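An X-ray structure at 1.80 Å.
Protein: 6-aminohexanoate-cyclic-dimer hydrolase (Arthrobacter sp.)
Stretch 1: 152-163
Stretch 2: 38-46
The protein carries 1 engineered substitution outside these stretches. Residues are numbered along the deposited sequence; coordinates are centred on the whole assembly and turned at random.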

# COMPACT_ATOMS: atom_id res chain seq x y z
N GLY A 152 2.86 6.29 -2.10
CA GLY A 152 2.12 7.47 -2.51
C GLY A 152 1.96 7.68 -4.01
O GLY A 152 0.92 8.16 -4.46
N GLY A 153 2.99 7.34 -4.78
CA GLY A 153 2.91 7.50 -6.22
C GLY A 153 1.87 6.60 -6.85
O GLY A 153 1.15 7.01 -7.76
N SER A 154 1.79 5.36 -6.38
CA SER A 154 0.82 4.42 -6.93
C SER A 154 -0.59 4.83 -6.54
O SER A 154 -1.50 4.77 -7.36
CB SER A 154 1.11 3.00 -6.44
OG SER A 154 2.33 2.53 -6.99
N GLY A 155 -0.77 5.26 -5.29
CA GLY A 155 -2.09 5.68 -4.86
C GLY A 155 -2.60 6.86 -5.69
O GLY A 155 -3.73 6.86 -6.18
N ALA A 156 -1.74 7.87 -5.86
CA ALA A 156 -2.10 9.06 -6.63
C ALA A 156 -2.33 8.71 -8.10
O ALA A 156 -3.26 9.22 -8.73
CB ALA A 156 -0.99 10.11 -6.52
N ALA A 157 -1.48 7.85 -8.65
CA ALA A 157 -1.60 7.45 -10.04
C ALA A 157 -2.98 6.86 -10.33
O ALA A 157 -3.64 7.24 -11.29
CB ALA A 157 -0.52 6.44 -10.39
N VAL A 158 -3.41 5.92 -9.49
CA VAL A 158 -4.71 5.29 -9.67
C VAL A 158 -5.85 6.29 -9.46
O VAL A 158 -6.86 6.25 -10.15
CB VAL A 158 -4.88 4.08 -8.71
CG1 VAL A 158 -6.28 3.49 -8.85
CG2 VAL A 158 -3.83 3.03 -9.03
N ALA A 159 -5.67 7.19 -8.50
CA ALA A 159 -6.70 8.19 -8.22
C ALA A 159 -6.87 9.15 -9.40
O ALA A 159 -7.96 9.68 -9.62
CB ALA A 159 -6.32 8.97 -6.97
N ALA A 160 -5.80 9.35 -10.16
CA ALA A 160 -5.82 10.25 -11.32
C ALA A 160 -6.00 9.50 -12.64
O ALA A 160 -5.82 10.07 -13.71
CB ALA A 160 -4.55 11.07 -11.36
N ALA A 161 -6.34 8.22 -12.54
CA ALA A 161 -6.56 7.38 -13.71
C ALA A 161 -5.36 7.20 -14.64
O ALA A 161 -5.53 7.00 -15.85
CB ALA A 161 -7.75 7.90 -14.50
N LEU A 162 -4.15 7.26 -14.10
CA LEU A 162 -2.96 7.07 -14.93
C LEU A 162 -2.85 5.57 -15.22
O LEU A 162 -2.10 5.14 -16.09
CB LEU A 162 -1.71 7.57 -14.21
CG LEU A 162 -1.77 8.98 -13.63
CD1 LEU A 162 -0.38 9.41 -13.18
CD2 LEU A 162 -2.32 9.96 -14.66
N SER A 163 -3.64 4.79 -14.48
CA SER A 163 -3.72 3.34 -14.60
C SER A 163 -4.87 2.89 -13.71
O SER A 163 -5.15 3.52 -12.69
CB SER A 163 -2.42 2.67 -14.15
OG SER A 163 -1.41 2.81 -15.13
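Stretch 2, residues 38-46: VNPEINAVI

Stretch 2 lies on stretch 1 as a small, mainly apolar packing contact, with no hydrogen bond crossing between them and 316 Å² buried in all. The two run in opposite senses: Val38 lies near Ala160, and Ala44 near Gly153, where the CA atoms come within 4.3 Å. Stretch 2 enters as helix at Val38, leaves helical geometry at Asn43 with positive phi (53/48), and is extended at Val45 (-87/112).

The close approach depends on small residues. Ala44 CB sits 3.6 Å from Gly153 O, 4.2 Å from Ala156 CB and 4.3 Å from Ala157 CB; an ideal CB on Gly153 would fall 2.9 Å from Ala44 O, a clash. Further along, Ile42, with chi1 p and chi2 t, brings CD1 to 3.8 Å from Ala160 CB, while Val38 CG1 lies 4.2 Å from that same methyl.

Beyond the helix, Leu162 (chi1 m, chi2 t) has the largest covered area. Its CD1 meets Ile42 CD1 at 4.1 Å, Ala44 CB at 4.1 Å and Val45 CG2 at 3.9 Å, and its CD2 meets Val38 CG1 at 4.2 Å. Asn39 braces the turn from within: OD1 accepts from Val45 N at 2.8 Å, and ND2 donates to Val45 O at 2.9 Å.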

# COMPACT_ATOMS: atom_id res chain seq x y z
N VAL A 38 -1.48 14.92 -17.35
CA VAL A 38 -1.77 15.04 -15.92
C VAL A 38 -0.62 14.80 -14.95
O VAL A 38 -0.50 15.50 -13.95
CB VAL A 38 -2.95 14.10 -15.54
CG1 VAL A 38 -3.11 14.02 -14.04
CG2 VAL A 38 -4.23 14.61 -16.18
N ASN A 39 0.23 13.81 -15.25
CA ASN A 39 1.34 13.50 -14.35
C ASN A 39 2.26 14.66 -13.98
O ASN A 39 2.77 14.71 -12.86
CB ASN A 39 2.18 12.36 -14.91
CG ASN A 39 3.17 11.83 -13.91
OD1 ASN A 39 2.80 11.39 -12.82
ND2 ASN A 39 4.45 11.88 -14.25
N PRO A 40 2.49 15.60 -14.91
CA PRO A 40 3.38 16.71 -14.54
C PRO A 40 2.89 17.46 -13.29
O PRO A 40 3.70 17.95 -12.50
CB PRO A 40 3.37 17.60 -15.78
CG PRO A 40 3.10 16.63 -16.90
CD PRO A 40 2.06 15.71 -16.31
N GLU A 41 1.58 17.51 -13.11
CA GLU A 41 1.01 18.21 -11.96
C GLU A 41 1.12 17.47 -10.63
O GLU A 41 1.16 18.09 -9.58
CB GLU A 41 -0.45 18.55 -12.23
CG GLU A 41 -0.67 19.49 -13.40
CD GLU A 41 -2.07 20.07 -13.41
OE1 GLU A 41 -2.41 20.81 -12.46
OE2 GLU A 41 -2.82 19.78 -14.36
N ILE A 42 1.17 16.14 -10.68
CA ILE A 42 1.23 15.37 -9.44
C ILE A 42 2.54 14.63 -9.16
O ILE A 42 2.77 14.20 -8.03
CB ILE A 42 0.05 14.38 -9.35
CG1 ILE A 42 0.02 13.47 -10.58
CG2 ILE A 42 -1.26 15.14 -9.23
CD1 ILE A 42 -1.08 12.42 -10.54
N ASN A 43 3.40 14.50 -10.17
CA ASN A 43 4.69 13.83 -9.99
C ASN A 43 4.50 12.44 -9.37
O ASN A 43 5.19 12.07 -8.41
CB ASN A 43 5.60 14.71 -9.12
CG ASN A 43 7.02 14.18 -9.00
OD1 ASN A 43 7.60 13.69 -9.96
ND2 ASN A 43 7.59 14.29 -7.80
N ALA A 44 3.56 11.68 -9.93
CA ALA A 44 3.24 10.33 -9.45
C ALA A 44 4.13 9.28 -10.13
O ALA A 44 4.79 8.49 -9.46
CB ALA A 44 1.78 10.03 -9.71
N VAL A 45 4.11 9.27 -11.46
CA VAL A 45 4.93 8.35 -12.24
C VAL A 45 6.29 9.03 -12.42
O VAL A 45 6.39 10.05 -13.09
CB VAL A 45 4.33 8.09 -13.64
CG1 VAL A 45 5.26 7.19 -14.44
CG2 VAL A 45 2.97 7.44 -13.50
N ILE A 46 7.33 8.48 -11.80
CA ILE A 46 8.65 9.08 -11.90
C ILE A 46 9.52 8.46 -12.98
O ILE A 46 10.49 9.08 -13.43
CB ILE A 46 9.43 8.99 -10.57
CG1 ILE A 46 9.45 7.55 -10.06
CG2 ILE A 46 8.81 9.93 -9.55
CD1 ILE A 46 10.33 7.35 -8.86